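Siderophore biosynthesis lipase/esterase, putative (Aspergillus fumigatus, PDB 6GUP) hydrolyses the ester bonds of the fungal siderophore fusarinine C, releasing fusarinine and iron, but leaves triacetylfusarinine C intact. Local coordinates at residues G266-E270 / E311-W315; H131-N137 / E153-L157; I321-A325 / E336-F340; A50-Y54 / L119-S123. All coordinates share one frame. Residue numbers count along the deposited sequence, not the author numbering.

Interaction 1: residues G266-E270 / E311-W315; sequences GMIRE and EAAIW
Build 266-270 as a loop that turns into a short, weakly bonded helix at about I268, and 311-315 as an irregular strip facing it, with the CA atoms of R269 and I314 7.6 Å apart as the nearest pair. E311 comes first. Its side chain (chi1 m, chi2 t) brings OE1 to 3.3 Å from R269 NH1, a salt bridge whose hydrogen bond is weak. R269 gets there with chi1 and chi2 both t and chi3 p, and the same guanidinium is held on its own segment by E270, whose OE2 lies 3.2 Å from R269 NE and 3.1 Å from R269 NH2. E311, R269 and E270 thus form a salt-bridge network at the protein surface. A312 has an extended backbone (-125/172) and sets its CB 4.0 Å from R269 CD, against the aliphatic part of the arginine. The contact joins the helix 268-271 to the loop running from helix 295-307 to strand 320-322 in this alpha/beta-hydrolase. After A313, I314 turns back to -80/-46 and directs its side chain (m, t) at the helix: CD1 is 3.5 Å from R269 CB, and CG2 meets I268 CG2 at 4.1 Å, with L274 touching both isoleucines. W315 (chi1 t) leaves the contact and packs on W302, R303 and T306 of helix 295-307 and on V280.

Interaction 2: residues H131-N137 / E153-L157; sequences HYLSRPN and ERMPL
R154 (chi1 m, chi2 t, chi3 m) drives its guanidinium into the carbonyls where helix 125-134 ends and its loop begins. NH1 donates to R135 O at 2.7 Å and NH2 to P136 O at 3.0 Å, while NE (2.9 Å) and NH1 (3.0 Å) make weak hydrogen bonds to Y132 O. Y132 OH donates to M155 O at 2.7 Å. N137, chi1 t, accepts from the backbone: R154 N to N137 OD1 is 3.2 Å and nearly straight. The R154 side chain thereby binds carbonyls in the last turn of the helix that follows strand 117-122 and in the loop after it, where R135 (-82/163) is the first residue to leave helical angles; 153-157 is the extended lead-in to strand 159-163. CA atoms lie 6.5 Å apart for N137 and E153 and 8.4 Å for L133 and P156. R154 CD sits over the Y132 ring, 3.9 Å from its centroid, a CH-pi contact. Further along, L157 (m, t) places CG 3.8 Å from Y132 CE1 and CD1 3.9 Å from L133 CD2, with L97 of helix 86-108 also against Y132.

Interaction 3: residues I321-A325 / E336-F340; sequences IIPNA and EPRNF
P337 of helix 335-353 lies at the centre of this contact, its ring in the C-gamma exo pucker and pressed against a type II beta turn from I322 to A325. The turn has P323 at -61/133 and N324 at 65/8, a left-handed helical conformation, and is closed by a weak A325 N to I322 O bond of 3.4 Å. The nearest CA atoms are those of A325 and P337, 5.3 Å apart; P337 CB lies 3.9 Å from A325 CB, and P337 CG 3.8 Å from N324 O. One helical turn on, F340 (chi1 t, chi2 77°) swings its ring toward the strand end. I322 takes m, m and brings CD1 to the ring edge, 3.6 Å from F340 CD2, while P323 CD comes within 4.3 Å of F340 CE2. E336, chi1 t but chi2 m, curls over the gap: one water donates to P323 O and to E336 OE1, 2.7 Å from each, so the polar link between the segments is bridged by solvent. R338 points away and pairs with D57. The contact fastens the last strand of the sheet, 320-322, to the C-terminal helix, with I322 and A325 hydrogen-bonded through their backbones to the neighbouring strand 278-283 and the residues just after it.

Interaction 4: residues A50-Y54 / L119-S123; sequences ATTSY and LMGHS
Y54 reaches in from its N-cap position before helix 55-61 and lays its phenol end across M120 and H122, which share one side of strand 117-122. Its chi1 is p; OH stands 3.4 Å from M120 CE and 3.5 Å from H122 ND1. The Y54 and H122 rings are oblique, centroids 5.7 Å apart and planes at 76°. Q163 takes hydrogen bonds from both Y54 OH and H122 ND1. M120 is fully extended (t, t, t). H122, chi1 t, also meets T51 CG2 3.9 Å from its CD2 and S53 OG 4.0 Å from its CE1, T51 and H122 being the nearest CA pair at 9.1 Å. S53 OG donates to T52 O at 2.7 Å. Beyond H122, S123 has the strained backbone (55/-123) expected of a nucleophile elbow, consistent with the G-x-S-x-G pattern at G121 and S123; its OG is hydrogen-bonded to H327 NE2, consistent with an alpha/beta-hydrolase triad. Loop 50-54 lies over the end of central strand 117-122, flanked by strands 37-42 and 159-163, with helix 335-353 packing on Y54 and M120.

In the fold
From the N terminus, interaction 4 comes first, closing the long excursion from the loop after strand 37-42 to strand 117-122. The chain then enters helix 125-134, and interaction 2 closes the short loop back toward strand 159-163; L157 of this contact packs on L119 of interaction 4. Interaction 1 follows, joining the approach to strand 278-283 with the loop before strand 320-322, and M267 and I268 rest on S134 and L133 of interaction 2. Interaction 3 ties strand 320-322 to the C-terminal helix, whose R338 packs on Y54 and so returns to interaction 4. All four follow in series, none nested or crossed; interactions 2 and 3 lie on opposite sides of the chain's centre.

Interaction 1: residues G266-E270 / E311-W315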
loop_
_atom_site.group_PDB
_atom_site.type_symbol
_atom_site.label_atom_id
_atom_site.label_comp_id
_atom_site.label_asym_id
_atom_site.label_seq_id
_atom_site.Cartn_x
_atom_site.Cartn_y
_atom_site.Cartn_z
ATOM N N GLY A 266 10.320 24.041 -17.453
ATOM C CA GLY A 266 9.875 25.320 -18.009
ATOM C C GLY A 266 8.398 25.638 -17.843
ATOM O O GLY A 266 8.018 26.809 -17.841
ATOM N N MET A 267 7.563 24.607 -17.706
ATOM C CA MET A 267 6.127 24.793 -17.451
ATOM C C MET A 267 5.762 25.036 -15.978
ATOM O O MET A 267 4.592 25.289 -15.682
ATOM C CB MET A 267 5.327 23.601 -18.001
ATOM C CG MET A 267 5.338 23.484 -19.519
ATOM S SD MET A 267 4.662 24.912 -20.397
ATOM C CE MET A 267 2.961 24.906 -19.837
ATOM N N ILE A 268 6.733 24.983 -15.063
ATOM C CA ILE A 268 6.471 25.261 -13.641
ATOM C C ILE A 268 5.964 26.699 -13.453
ATOM O O ILE A 268 4.993 26.925 -12.727
ATOM C CB ILE A 268 7.709 24.992 -12.745
ATOM C CG1 ILE A 268 8.036 23.491 -12.729
ATOM C CG2 ILE A 268 7.468 25.467 -11.311
ATOM C CD1 ILE A 268 9.398 23.147 -12.162
ATOM N N ARG A 269 6.617 27.656 -14.109
ATOM C CA ARG A 269 6.182 29.060 -14.073
ATOM C C ARG A 269 4.789 29.271 -14.680
ATOM O O ARG A 269 4.003 30.066 -14.163
ATOM C CB ARG A 269 7.188 29.964 -14.797
ATOM C CG ARG A 269 6.924 31.457 -14.610
ATOM C CD ARG A 269 7.894 32.329 -15.390
ATOM N NE ARG A 269 7.843 32.080 -16.833
ATOM C CZ ARG A 269 8.539 32.754 -17.750
ATOM N NH1 ARG A 269 9.353 33.754 -17.405
ATOM N NH2 ARG A 269 8.414 32.430 -19.036
ATOM N N GLU A 270 4.494 28.558 -15.766
ATOM C CA GLU A 270 3.270 28.788 -16.545
ATOM C C GLU A 270 1.998 28.284 -15.853
ATOM O O GLU A 270 0.964 28.952 -15.914
ATOM C CB GLU A 270 3.380 28.159 -17.943
ATOM C CG GLU A 270 4.604 28.574 -18.758
ATOM C CD GLU A 270 4.761 30.079 -18.904
ATOM O OE1 GLU A 270 3.744 30.774 -19.115
ATOM O OE2 GLU A 270 5.908 30.567 -18.815
ATOM N N GLU A 311 14.862 34.982 -16.412
ATOM C CA GLU A 311 13.593 35.719 -16.415
ATOM C C GLU A 311 12.832 35.567 -15.095
ATOM O O GLU A 311 12.134 36.491 -14.675
ATOM C CB GLU A 311 12.706 35.279 -17.585
ATOM C CG GLU A 311 13.256 35.666 -18.950
ATOM C CD GLU A 311 12.456 35.093 -20.108
ATOM O OE1 GLU A 311 11.263 34.769 -19.926
ATOM O OE2 GLU A 311 13.025 34.970 -21.213
ATOM N N ALA A 312 12.970 34.403 -14.457
ATOM C CA ALA A 312 12.343 34.118 -13.163
ATOM C C ALA A 312 13.383 33.675 -12.137
ATOM O O ALA A 312 14.550 33.463 -12.471
ATOM C CB ALA A 312 11.275 33.048 -13.332
ATOM N N ALA A 313 12.946 33.556 -10.883
ATOM C CA ALA A 313 13.791 33.091 -9.779
ATOM C C ALA A 313 13.064 32.006 -8.979
ATOM O O ALA A 313 12.976 32.068 -7.751
ATOM C CB ALA A 313 14.180 34.263 -8.887
ATOM N N ILE A 314 12.554 31.008 -9.698
ATOM C CA ILE A 314 11.802 29.902 -9.100
ATOM C C ILE A 314 12.753 28.871 -8.491
ATOM O O ILE A 314 12.532 28.403 -7.379
ATOM C CB ILE A 314 10.867 29.236 -10.139
ATOM C CG1 ILE A 314 9.803 30.244 -10.593
ATOM C CG2 ILE A 314 10.198 27.986 -9.562
ATOM C CD1 ILE A 314 9.073 29.859 -11.858
ATOM N N TRP A 315 13.794 28.512 -9.238
ATOM C CA TRP A 315 14.814 27.571 -8.772
ATOM C C TRP A 315 15.469 28.062 -7.482
ATOM O O TRP A 315 15.857 29.229 -7.383
ATOM C CB TRP A 315 15.879 27.385 -9.855
ATOM C CG TRP A 315 16.933 26.374 -9.535
ATOM C CD1 TRP A 315 18.120 26.602 -8.904
ATOM C CD2 TRP A 315 16.905 24.978 -9.844
ATOM N NE1 TRP A 315 18.832 25.435 -8.795
ATOM C CE2 TRP A 315 18.111 24.420 -9.365
ATOM C CE3 TRP A 315 15.975 24.142 -10.482
ATOM C CZ2 TRP A 315 18.415 23.060 -9.502
ATOM C CZ3 TRP A 315 16.278 22.788 -10.617
ATOM C CH2 TRP A 315 17.490 22.262 -10.130
#

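Interaction 2: residues H131-N137 / E153-L157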
loop_
_atom_site.group_PDB
_atom_site.type_symbol
_atom_site.label_atom_id
_atom_site.label_comp_id
_atom_site.label_asym_id
_atom_site.label_seq_id
_atom_site.Cartn_x
_atom_site.Cartn_y
_atom_site.Cartn_z
ATOM N N HIS A 131 5.535 16.520 -12.224
ATOM C CA HIS A 131 4.289 16.296 -12.970
ATOM C C HIS A 131 3.130 17.111 -12.377
ATOM O O HIS A 131 2.333 17.684 -13.118
ATOM C CB HIS A 131 3.943 14.803 -12.983
ATOM C CG HIS A 131 2.958 14.406 -14.037
ATOM N ND1 HIS A 131 3.346 13.909 -15.264
ATOM C CD2 HIS A 131 1.605 14.389 -14.035
ATOM C CE1 HIS A 131 2.272 13.619 -15.977
ATOM N NE2 HIS A 131 1.204 13.900 -15.255
ATOM N N TYR A 132 3.056 17.165 -11.046
ATOM C CA TYR A 132 2.084 18.015 -10.335
ATOM C C TYR A 132 2.204 19.481 -10.768
ATOM O O TYR A 132 1.193 20.138 -11.031
ATOM C CB TYR A 132 2.278 17.896 -8.813
ATOM C CG TYR A 132 1.228 18.588 -7.967
ATOM C CD1 TYR A 132 1.309 19.956 -7.693
ATOM C CD2 TYR A 132 0.165 17.871 -7.414
ATOM C CE1 TYR A 132 0.353 20.591 -6.914
ATOM C CE2 TYR A 132 -0.796 18.499 -6.631
ATOM C CZ TYR A 132 -0.696 19.857 -6.383
ATOM O OH TYR A 132 -1.647 20.487 -5.614
ATOM N N LEU A 133 3.439 19.972 -10.849
ATOM C CA LEU A 133 3.713 21.380 -11.160
ATOM C C LEU A 133 3.644 21.742 -12.647
ATOM O O LEU A 133 3.281 22.870 -12.979
ATOM C CB LEU A 133 5.090 21.783 -10.614
ATOM C CG LEU A 133 5.259 21.749 -9.094
ATOM C CD1 LEU A 133 6.715 21.985 -8.718
ATOM C CD2 LEU A 133 4.349 22.769 -8.423
ATOM N N SER A 134 3.990 20.805 -13.532
ATOM C CA SER A 134 4.226 21.118 -14.949
ATOM C C SER A 134 3.035 20.895 -15.887
ATOM O O SER A 134 2.917 21.587 -16.901
ATOM C CB SER A 134 5.429 20.323 -15.464
ATOM O OG SER A 134 5.173 18.929 -15.462
ATOM N N ARG A 135 2.161 19.944 -15.560
ATOM C CA ARG A 135 1.076 19.556 -16.467
ATOM C C ARG A 135 -0.132 20.498 -16.379
ATOM O O ARG A 135 -0.251 21.253 -15.411
ATOM C CB ARG A 135 0.646 18.111 -16.189
ATOM C CG ARG A 135 1.760 17.076 -16.286
ATOM C CD ARG A 135 2.595 17.171 -17.557
ATOM N NE ARG A 135 1.770 17.175 -18.771
ATOM C CZ ARG A 135 1.608 16.159 -19.625
ATOM N NH1 ARG A 135 0.817 16.328 -20.683
ATOM N NH2 ARG A 135 2.219 14.983 -19.459
ATOM N N PRO A 136 -1.029 20.458 -17.393
ATOM C CA PRO A 136 -2.250 21.276 -17.378
ATOM C C PRO A 136 -3.144 21.031 -16.163
ATOM O O PRO A 136 -3.202 19.908 -15.653
ATOM C CB PRO A 136 -2.978 20.844 -18.656
ATOM C CG PRO A 136 -1.902 20.379 -19.561
ATOM C CD PRO A 136 -0.892 19.727 -18.669
ATOM N N ASN A 137 -3.841 22.079 -15.727
ATOM C CA ASN A 137 -4.725 22.027 -14.564
ATOM C C ASN A 137 -6.143 22.437 -14.985
ATOM O O ASN A 137 -6.609 23.530 -14.645
ATOM C CB ASN A 137 -4.175 22.937 -13.453
ATOM C CG ASN A 137 -4.897 22.765 -12.124
ATOM O OD1 ASN A 137 -5.519 21.733 -11.859
ATOM N ND2 ASN A 137 -4.809 23.781 -11.275
ATOM N N GLU A 153 -9.241 20.204 -8.891
ATOM C CA GLU A 153 -8.220 21.223 -9.142
ATOM C C GLU A 153 -7.069 21.042 -8.165
ATOM O O GLU A 153 -7.284 20.818 -6.971
ATOM C CB GLU A 153 -8.783 22.650 -9.024
ATOM C CG GLU A 153 -8.792 23.430 -10.332
ATOM C CD GLU A 153 -8.929 24.925 -10.118
ATOM O OE1 GLU A 153 -9.885 25.346 -9.433
ATOM O OE2 GLU A 153 -8.081 25.680 -10.640
ATOM N N ARG A 154 -5.852 21.154 -8.684
ATOM C CA ARG A 154 -4.650 21.042 -7.871
ATOM C C ARG A 154 -4.379 22.386 -7.238
ATOM O O ARG A 154 -4.405 23.412 -7.922
ATOM C CB ARG A 154 -3.459 20.647 -8.730
ATOM C CG ARG A 154 -3.710 19.399 -9.540
ATOM C CD ARG A 154 -2.420 18.761 -9.981
ATOM N NE ARG A 154 -1.644 19.586 -10.904
ATOM C CZ ARG A 154 -1.843 19.662 -12.220
ATOM N NH1 ARG A 154 -1.062 20.449 -12.951
ATOM N NH2 ARG A 154 -2.814 18.970 -12.825
ATOM N N MET A 155 -4.119 22.381 -5.935
ATOM C CA MET A 155 -3.802 23.612 -5.226
ATOM C C MET A 155 -2.343 24.006 -5.466
ATOM O O MET A 155 -1.504 23.135 -5.715
ATOM C CB MET A 155 -4.084 23.480 -3.727
ATOM C CG MET A 155 -3.169 22.539 -2.949
ATOM S SD MET A 155 -3.399 22.749 -1.178
ATOM C CE MET A 155 -5.120 22.285 -1.031
ATOM N N PRO A 156 -2.034 25.314 -5.386
ATOM C CA PRO A 156 -0.635 25.723 -5.492
ATOM C C PRO A 156 0.146 25.393 -4.222
ATOM O O PRO A 156 -0.416 25.417 -3.123
ATOM C CB PRO A 156 -0.721 27.246 -5.706
ATOM C CG PRO A 156 -2.159 27.539 -5.980
ATOM C CD PRO A 156 -2.914 26.484 -5.242
ATOM N N LEU A 157 1.429 25.086 -4.388
ATOM C CA LEU A 157 2.311 24.724 -3.283
ATOM C C LEU A 157 3.135 25.932 -2.849
ATOM O O LEU A 157 3.511 26.766 -3.678
ATOM C CB LEU A 157 3.248 23.591 -3.709
ATOM C CG LEU A 157 2.604 22.362 -4.357
ATOM C CD1 LEU A 157 3.680 21.418 -4.863
ATOM C CD2 LEU A 157 1.679 21.644 -3.387
#

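Interaction 3: residues I321-A325 / E336-F340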
loop_
_atom_site.group_PDB
_atom_site.type_symbol
_atom_site.label_atom_id
_atom_site.label_comp_id
_atom_site.label_asym_id
_atom_site.label_seq_id
_atom_site.Cartn_x
_atom_site.Cartn_y
_atom_site.Cartn_z
ATOM N N ILE A 321 24.439 19.236 -4.793
ATOM C CA ILE A 321 24.850 17.840 -4.803
ATOM C C ILE A 321 25.416 17.520 -3.421
ATOM O O ILE A 321 26.494 18.001 -3.068
ATOM C CB ILE A 321 25.894 17.600 -5.920
ATOM C CG1 ILE A 321 25.286 17.941 -7.291
ATOM C CG2 ILE A 321 26.381 16.157 -5.918
ATOM C CD1 ILE A 321 26.279 17.988 -8.431
ATOM N N ILE A 322 24.686 16.706 -2.652
ATOM C CA ILE A 322 25.060 16.376 -1.270
ATOM C C ILE A 322 26.352 15.544 -1.309
ATOM O O ILE A 322 26.361 14.482 -1.936
ATOM C CB ILE A 322 23.967 15.563 -0.520
ATOM C CG1 ILE A 322 22.589 16.261 -0.536
ATOM C CG2 ILE A 322 24.391 15.294 0.923
ATOM C CD1 ILE A 322 22.501 17.582 0.200
ATOM N N PRO A 323 27.441 16.021 -0.657
ATOM C CA PRO A 323 28.705 15.263 -0.689
ATOM C C PRO A 323 28.604 13.864 -0.070
ATOM O O PRO A 323 28.029 13.710 1.009
ATOM C CB PRO A 323 29.670 16.132 0.133
ATOM C CG PRO A 323 29.077 17.491 0.136
ATOM C CD PRO A 323 27.594 17.307 0.051
ATOM N N ASN A 324 29.135 12.866 -0.781
ATOM C CA ASN A 324 29.207 11.466 -0.320
ATOM C C ASN A 324 27.860 10.749 -0.113
ATOM O O ASN A 324 27.844 9.620 0.384
ATOM C CB ASN A 324 30.052 11.354 0.965
ATOM C CG ASN A 324 31.397 12.050 0.851
ATOM O OD1 ASN A 324 31.775 12.836 1.720
ATOM N ND2 ASN A 324 32.126 11.765 -0.223
ATOM N N ALA A 325 26.747 11.369 -0.512
ATOM C CA ALA A 325 25.424 10.785 -0.297
ATOM C C ALA A 325 25.151 9.718 -1.346
ATOM O O ALA A 325 25.484 9.903 -2.513
ATOM C CB ALA A 325 24.342 11.853 -0.350
ATOM N N GLU A 336 26.361 10.848 8.182
ATOM C CA GLU A 336 26.731 12.258 7.978
ATOM C C GLU A 336 25.970 12.922 6.810
ATOM O O GLU A 336 25.472 14.039 6.976
ATOM C CB GLU A 336 28.263 12.415 7.855
ATOM C CG GLU A 336 28.764 13.838 7.612
ATOM C CD GLU A 336 28.793 14.243 6.145
ATOM O OE1 GLU A 336 28.281 15.338 5.826
ATOM O OE2 GLU A 336 29.324 13.478 5.310
ATOM N N PRO A 337 25.891 12.258 5.632
ATOM C CA PRO A 337 25.040 12.785 4.549
ATOM C C PRO A 337 23.551 12.906 4.892
ATOM O O PRO A 337 22.909 13.869 4.463
ATOM C CB PRO A 337 25.234 11.768 3.422
ATOM C CG PRO A 337 26.583 11.206 3.655
ATOM C CD PRO A 337 26.765 11.173 5.143
ATOM N N ARG A 338 23.010 11.937 5.632
ATOM C CA ARG A 338 21.624 12.020 6.118
ATOM C C ARG A 338 21.408 13.255 6.978
ATOM O O ARG A 338 20.459 14.006 6.759
ATOM C CB ARG A 338 21.221 10.787 6.935
ATOM C CG ARG A 338 20.635 9.647 6.122
ATOM C CD ARG A 338 19.707 8.796 6.977
ATOM N NE ARG A 338 20.368 8.298 8.182
ATOM C CZ ARG A 338 21.265 7.308 8.219
ATOM N NH1 ARG A 338 21.794 6.950 9.387
ATOM N NH2 ARG A 338 21.645 6.671 7.111
ATOM N N ASN A 339 22.292 13.452 7.956
ATOM C CA ASN A 339 22.212 14.611 8.851
ATOM C C ASN A 339 22.299 15.925 8.079
ATOM O O ASN A 339 21.578 16.877 8.385
ATOM C CB ASN A 339 23.318 14.570 9.907
ATOM C CG ASN A 339 23.093 15.576 11.021
ATOM O OD1 ASN A 339 22.103 15.496 11.750
ATOM N ND2 ASN A 339 24.010 16.527 11.160
ATOM N N PHE A 340 23.184 15.965 7.085
ATOM C CA PHE A 340 23.323 17.133 6.219
ATOM C C PHE A 340 22.056 17.373 5.403
ATOM O O PHE A 340 21.550 18.495 5.362
ATOM C CB PHE A 340 24.521 16.976 5.284
ATOM C CG PHE A 340 24.838 18.217 4.506
ATOM C CD1 PHE A 340 25.498 19.280 5.112
ATOM C CD2 PHE A 340 24.466 18.333 3.173
ATOM C CE1 PHE A 340 25.787 20.434 4.400
ATOM C CE2 PHE A 340 24.752 19.482 2.454
ATOM C CZ PHE A 340 25.413 20.535 3.069
HETATM O O HOH W 1 27.439 15.072 3.272
#

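Interaction 4: residues A50-Y54 / L119-S123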
loop_
_atom_site.group_PDB
_atom_site.type_symbol
_atom_site.label_atom_id
_atom_site.label_comp_id
_atom_site.label_asym_id
_atom_site.label_seq_id
_atom_site.Cartn_x
_atom_site.Cartn_y
_atom_site.Cartn_z
ATOM N N ALA A 50 5.833 2.746 3.391
ATOM C CA ALA A 50 6.960 1.875 3.746
ATOM C C ALA A 50 8.362 2.440 3.461
ATOM O O ALA A 50 9.352 1.725 3.643
ATOM C CB ALA A 50 6.801 0.529 3.057
ATOM N N THR A 51 8.458 3.697 3.018
ATOM C CA THR A 51 9.758 4.349 2.831
ATOM C C THR A 51 10.488 4.437 4.170
ATOM O O THR A 51 9.883 4.793 5.180
ATOM C CB THR A 51 9.614 5.778 2.261
ATOM O OG1 THR A 51 8.820 5.747 1.069
ATOM C CG2 THR A 51 10.984 6.384 1.938
ATOM N N THR A 52 11.775 4.090 4.168
ATOM C CA THR A 52 12.637 4.249 5.342
ATOM C C THR A 52 13.621 5.394 5.087
ATOM O O THR A 52 13.269 6.550 5.304
ATOM C CB THR A 52 13.357 2.935 5.713
ATOM O OG1 THR A 52 13.892 2.322 4.532
ATOM C CG2 THR A 52 12.395 1.977 6.387
ATOM N N SER A 53 14.829 5.082 4.613
ATOM C CA SER A 53 15.859 6.085 4.306
ATOM C C SER A 53 16.156 7.063 5.468
ATOM O O SER A 53 16.617 6.634 6.529
ATOM C CB SER A 53 15.512 6.813 2.993
ATOM O OG SER A 53 14.360 7.629 3.122
ATOM N N TYR A 54 15.858 8.350 5.273
ATOM C CA TYR A 54 16.169 9.420 6.238
ATOM C C TYR A 54 14.908 9.932 6.938
ATOM O O TYR A 54 14.953 10.939 7.650
ATOM C CB TYR A 54 16.879 10.590 5.528
ATOM C CG TYR A 54 16.183 11.055 4.262
ATOM C CD1 TYR A 54 15.076 11.908 4.311
ATOM C CD2 TYR A 54 16.615 10.613 3.011
ATOM C CE1 TYR A 54 14.433 12.315 3.152
ATOM C CE2 TYR A 54 15.979 11.013 1.848
ATOM C CZ TYR A 54 14.890 11.863 1.921
ATOM O OH TYR A 54 14.266 12.257 0.765
ATOM N N LEU A 119 5.605 20.094 -0.895
ATOM C CA LEU A 119 5.581 18.743 -1.449
ATOM C C LEU A 119 7.013 18.279 -1.693
ATOM O O LEU A 119 7.744 18.897 -2.467
ATOM C CB LEU A 119 4.787 18.718 -2.755
ATOM C CG LEU A 119 4.464 17.340 -3.342
ATOM C CD1 LEU A 119 3.475 16.581 -2.466
ATOM C CD2 LEU A 119 3.919 17.481 -4.753
ATOM N N MET A 120 7.410 17.200 -1.021
ATOM C CA MET A 120 8.742 16.621 -1.179
ATOM C C MET A 120 8.649 15.278 -1.895
ATOM O O MET A 120 7.836 14.431 -1.525
ATOM C CB MET A 120 9.411 16.445 0.182
ATOM C CG MET A 120 10.841 15.936 0.106
ATOM S SD MET A 120 11.753 16.201 1.635
ATOM C CE MET A 120 13.356 15.557 1.170
ATOM N N GLY A 121 9.485 15.100 -2.917
ATOM C CA GLY A 121 9.583 13.846 -3.662
ATOM C C GLY A 121 10.899 13.151 -3.369
ATOM O O GLY A 121 11.951 13.795 -3.319
ATOM N N HIS A 122 10.833 11.834 -3.173
ATOM C CA HIS A 122 12.004 11.003 -2.897
ATOM C C HIS A 122 12.113 9.953 -3.992
ATOM O O HIS A 122 11.139 9.252 -4.277
ATOM C CB HIS A 122 11.864 10.354 -1.516
ATOM C CG HIS A 122 12.697 9.124 -1.320
ATOM N ND1 HIS A 122 14.023 9.172 -0.946
ATOM C CD2 HIS A 122 12.385 7.810 -1.425
ATOM C CE1 HIS A 122 14.495 7.942 -0.842
ATOM N NE2 HIS A 122 13.520 7.098 -1.127
ATOM N N SER A 123 13.300 9.856 -4.595
ATOM C CA SER A 123 13.564 8.942 -5.708
ATOM C C SER A 123 12.562 9.191 -6.854
ATOM O O SER A 123 12.456 10.326 -7.326
ATOM C CB SER A 123 13.592 7.486 -5.215
ATOM O OG SER A 123 13.873 6.592 -6.278
#